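SAM dependent methyltransferase (PDB 3DH0) probably transfers methyl groups from S-adenosylmethionine, which it binds, to an acceptor substrate. Local coordinates at residues 11-19 / 45-53. Residues are numbered along the deposited sequence; the frame is centred on the assembly and turned at random.
Sequences KIKKLDDPS and GTGAGFYLP. With SAM (S-adenosylmethionine), chain C.
Ile-12, Leu-15 and Asp-16 converge on the methyl of Ala-48, a worked example of how the N-terminal segment 11-19 packs on a glycine-rich loop without one hydrogen bond between them. Ile-12 reaches it with CG1, 3.8 Å from Ala-48 CB, because that branch runs anti to the backbone N (chi1 -162°); Leu-15 brings its CB equally near, and Asp-16 adds its CB at 4.0 Å from Ala-48 CB. Tyr-77 of helix 72-85 also touches Ile-12 and Ala-48.

Phe-50 meets backbone oxygens instead: Leu-15 O lies 3.3 Å from Phe-50 CB, and Asp-17 O approaches CE1 obliquely, while Pro-18 CA sits at the ring edge.

Among the polar groups, Asp-16 OD1 forms a salt bridge with Lys-81 and Asp-16 OD2 a hydrogen bond with the hydroxyl of Tyr-77, and Asp-17 OD2 takes the N-H of Ser-19 at 3.1 Å, forming an Asx turn.

Both segments line the ligand. Gly-45 O accepts from SAM N at 2.8 Å, and Leu-15 CD2 rests 3.6 Å from SAM CB. Tyr-51 receives Phe-50 CD2 over the centre of one ring face, 3.6 Å above it, and its ring also meets that of Phe-24; an alanine here would probably leave Phe-50 CD2 and the ring of Phe-24 without their aromatic partner.

The type II' turn from Thr-46 to Gly-49, following strand 40-43, belongs to the glycine-rich GxGxG loop of Rossmann-like class I methyltransferases.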
loop_
_atom_site.group_PDB
_atom_site.type_symbol
_atom_site.label_atom_id
_atom_site.label_comp_id
_atom_site.label_asym_id
_atom_site.label_seq_id
_atom_site.Cartn_x
_atom_site.Cartn_y
_atom_site.Cartn_z
ATOM N N LYS A 11 -13.731 -10.765 7.541
ATOM C CA LYS A 11 -14.181 -9.388 7.705
ATOM C C LYS A 11 -13.879 -8.573 6.453
ATOM O O LYS A 11 -14.064 -7.359 6.438
ATOM C CB LYS A 11 -13.462 -8.728 8.885
ATOM C CG LYS A 11 -13.873 -9.185 10.272
ATOM C CD LYS A 11 -13.059 -8.436 11.319
ATOM C CE LYS A 11 -13.697 -8.514 12.701
ATOM N NZ LYS A 11 -13.848 -9.911 13.173
ATOM N N ILE A 12 -13.416 -9.242 5.404
ATOM C CA ILE A 12 -13.037 -8.573 4.162
ATOM C C ILE A 12 -13.989 -7.520 3.593
ATOM O O ILE A 12 -13.548 -6.576 2.939
ATOM C CB ILE A 12 -12.749 -9.593 3.043
ATOM C CG1 ILE A 12 -11.946 -8.912 1.935
ATOM C CG2 ILE A 12 -14.056 -10.135 2.472
ATOM C CD1 ILE A 12 -11.238 -9.872 1.034
ATOM N N LYS A 13 -15.284 -7.673 3.834
ATOM C CA LYS A 13 -16.252 -6.720 3.320
ATOM C C LYS A 13 -16.012 -5.355 3.944
ATOM O O LYS A 13 -16.463 -4.334 3.425
ATOM C CB LYS A 13 -17.668 -7.199 3.626
ATOM C CG LYS A 13 -18.557 -7.296 2.414
ATOM C CD LYS A 13 -18.035 -8.305 1.428
ATOM C CE LYS A 13 -18.750 -8.160 0.093
ATOM N NZ LYS A 13 -18.579 -6.792 -0.481
ATOM N N LYS A 14 -15.308 -5.342 5.071
ATOM C CA LYS A 14 -14.992 -4.097 5.750
ATOM C C LYS A 14 -13.927 -3.358 4.952
ATOM O O LYS A 14 -13.720 -2.161 5.127
ATOM C CB LYS A 14 -14.473 -4.369 7.159
ATOM C CG LYS A 14 -15.512 -4.345 8.259
ATOM C CD LYS A 14 -14.817 -4.514 9.614
ATOM C CE LYS A 14 -15.787 -4.429 10.799
ATOM N NZ LYS A 14 -15.253 -5.020 12.086
ATOM N N LEU A 15 -13.244 -4.084 4.079
ATOM C CA LEU A 15 -12.212 -3.484 3.254
ATOM C C LEU A 15 -12.797 -3.049 1.905
ATOM O O LEU A 15 -12.247 -2.194 1.223
ATOM C CB LEU A 15 -11.082 -4.488 3.044
ATOM C CG LEU A 15 -10.393 -5.013 4.313
ATOM C CD1 LEU A 15 -9.448 -6.173 3.961
ATOM C CD2 LEU A 15 -9.650 -3.871 5.004
ATOM N N ASP A 16 -13.935 -3.625 1.543
ATOM C CA ASP A 16 -14.597 -3.317 0.281
ATOM C C ASP A 16 -15.835 -2.449 0.560
ATOM O O ASP A 16 -16.931 -2.710 0.068
ATOM C CB ASP A 16 -14.989 -4.639 -0.404
ATOM C CG ASP A 16 -15.147 -4.504 -1.905
ATOM O OD1 ASP A 16 -14.589 -3.543 -2.472
ATOM O OD2 ASP A 16 -15.816 -5.364 -2.520
ATOM N N ASP A 17 -15.632 -1.405 1.356
ATOM C CA ASP A 17 -16.701 -0.489 1.745
ATOM C C ASP A 17 -16.508 0.895 1.117
ATOM O O ASP A 17 -15.561 1.613 1.453
ATOM C CB ASP A 17 -16.722 -0.373 3.269
ATOM C CG ASP A 17 -17.916 0.394 3.787
ATOM O OD1 ASP A 17 -18.027 0.519 5.021
ATOM O OD2 ASP A 17 -18.743 0.868 2.977
ATOM N N PRO A 18 -17.419 1.296 0.210
ATOM C CA PRO A 18 -17.291 2.604 -0.433
ATOM C C PRO A 18 -17.211 3.764 0.542
ATOM O O PRO A 18 -16.820 4.863 0.161
ATOM C CB PRO A 18 -18.520 2.671 -1.333
ATOM C CG PRO A 18 -19.503 1.838 -0.638
ATOM C CD PRO A 18 -18.692 0.659 -0.166
ATOM N N SER A 19 -17.545 3.522 1.803
ATOM C CA SER A 19 -17.499 4.582 2.805
ATOM C C SER A 19 -16.088 4.871 3.308
ATOM O O SER A 19 -15.898 5.770 4.138
ATOM C CB SER A 19 -18.383 4.223 3.990
ATOM O OG SER A 19 -17.875 3.098 4.665
ATOM N N GLY A 45 -0.540 -4.461 0.855
ATOM C CA GLY A 45 -1.640 -5.229 1.419
ATOM C C GLY A 45 -2.877 -4.974 0.584
ATOM O O GLY A 45 -3.788 -4.258 1.005
ATOM N N THR A 46 -2.917 -5.560 -0.604
ATOM C CA THR A 46 -4.030 -5.330 -1.501
ATOM C C THR A 46 -5.399 -5.649 -0.898
ATOM O O THR A 46 -6.392 -5.019 -1.247
ATOM C CB THR A 46 -3.835 -6.093 -2.809
ATOM O OG1 THR A 46 -4.570 -5.437 -3.841
ATOM C CG2 THR A 46 -4.328 -7.518 -2.681
ATOM N N GLY A 47 -5.445 -6.618 0.008
ATOM C CA GLY A 47 -6.692 -6.983 0.655
ATOM C C GLY A 47 -7.853 -7.291 -0.271
ATOM O O GLY A 47 -7.830 -8.267 -1.012
ATOM N N ALA A 48 -8.887 -6.462 -0.218
ATOM C CA ALA A 48 -10.051 -6.650 -1.069
ATOM C C ALA A 48 -9.819 -6.040 -2.458
ATOM O O ALA A 48 -10.567 -6.296 -3.390
ATOM C CB ALA A 48 -11.277 -6.019 -0.409
ATOM N N GLY A 49 -8.767 -5.238 -2.579
ATOM C CA GLY A 49 -8.450 -4.589 -3.835
ATOM C C GLY A 49 -9.229 -3.298 -3.964
ATOM O O GLY A 49 -9.517 -2.847 -5.071
ATOM N N PHE A 50 -9.564 -2.707 -2.817
ATOM C CA PHE A 50 -10.340 -1.476 -2.756
ATOM C C PHE A 50 -9.746 -0.328 -3.552
ATOM O O PHE A 50 -10.412 0.228 -4.412
ATOM C CB PHE A 50 -10.531 -1.040 -1.307
ATOM C CG PHE A 50 -11.384 0.179 -1.160
ATOM C CD1 PHE A 50 -12.745 0.129 -1.456
ATOM C CD2 PHE A 50 -10.827 1.393 -0.769
ATOM C CE1 PHE A 50 -13.543 1.275 -1.367
ATOM C CE2 PHE A 50 -11.614 2.550 -0.675
ATOM C CZ PHE A 50 -12.974 2.490 -0.976
ATOM N N TYR A 51 -8.502 0.033 -3.266
ATOM C CA TYR A 51 -7.842 1.118 -3.985
ATOM C C TYR A 51 -7.331 0.750 -5.383
ATOM O O TYR A 51 -6.804 1.593 -6.088
ATOM C CB TYR A 51 -6.685 1.660 -3.151
ATOM C CG TYR A 51 -7.127 2.326 -1.879
ATOM C CD1 TYR A 51 -7.852 3.513 -1.911
ATOM C CD2 TYR A 51 -6.847 1.767 -0.642
ATOM C CE1 TYR A 51 -8.290 4.118 -0.741
ATOM C CE2 TYR A 51 -7.286 2.373 0.539
ATOM C CZ TYR A 51 -8.003 3.542 0.473
ATOM O OH TYR A 51 -8.451 4.143 1.610
ATOM N N LEU A 52 -7.503 -0.501 -5.789
ATOM C CA LEU A 52 -7.031 -0.943 -7.097
ATOM C C LEU A 52 -7.624 -0.192 -8.291
ATOM O O LEU A 52 -6.920 0.112 -9.255
ATOM C CB LEU A 52 -7.241 -2.460 -7.254
ATOM C CG LEU A 52 -6.219 -3.366 -6.529
ATOM C CD1 LEU A 52 -6.504 -4.842 -6.815
ATOM C CD2 LEU A 52 -4.812 -3.008 -6.976
ATOM N N PRO A 53 -8.929 0.101 -8.258
ATOM C CA PRO A 53 -9.501 0.831 -9.395
ATOM C C PRO A 53 -8.795 2.172 -9.601
ATOM O O PRO A 53 -8.725 2.696 -10.710
ATOM C CB PRO A 53 -10.957 1.012 -8.978
ATOM C CG PRO A 53 -11.227 -0.247 -8.223
ATOM C CD PRO A 53 -9.993 -0.397 -7.366
HETATM N N SAM C . -5.035 -1.862 1.844
HETATM C CA SAM C . -6.369 -2.536 1.799
HETATM C C SAM C . -7.450 -1.545 1.435
HETATM O O SAM C . -7.132 -0.372 1.237
HETATM O OXT SAM C . -8.629 -2.022 1.361
HETATM C CB SAM C . -6.679 -3.155 3.159
HETATM C CG SAM C . -5.480 -3.855 3.656
HETATM S SD SAM C . -5.504 -4.701 5.260
HETATM C CE SAM C . -5.561 -3.335 6.422
HETATM C "C5'" SAM C . -3.881 -5.301 5.317
HETATM C "C4'" SAM C . -3.585 -6.487 4.422
HETATM O "O4'" SAM C . -2.193 -6.725 4.598
HETATM C "C3'" SAM C . -4.213 -7.801 4.926
HETATM O "O3'" SAM C . -5.219 -8.140 3.928
HETATM C "C2'" SAM C . -3.111 -8.841 4.878
HETATM O "O2'" SAM C . -3.390 -10.114 4.333
HETATM C "C1'" SAM C . -1.951 -8.021 4.233
HETATM N N9 SAM C . -0.601 -8.308 4.678
HETATM C C8 SAM C . -0.095 -8.487 5.950
HETATM N N7 SAM C . 1.181 -8.712 5.965
HETATM C C5 SAM C . 1.553 -8.684 4.622
HETATM C C6 SAM C . 2.806 -8.848 3.963
HETATM N N6 SAM C . 3.945 -9.094 4.646
HETATM N N1 SAM C . 2.839 -8.754 2.577
HETATM C C2 SAM C . 1.673 -8.509 1.933
HETATM N N3 SAM C . 0.455 -8.337 2.457
HETATM C C4 SAM C . 0.463 -8.435 3.815
#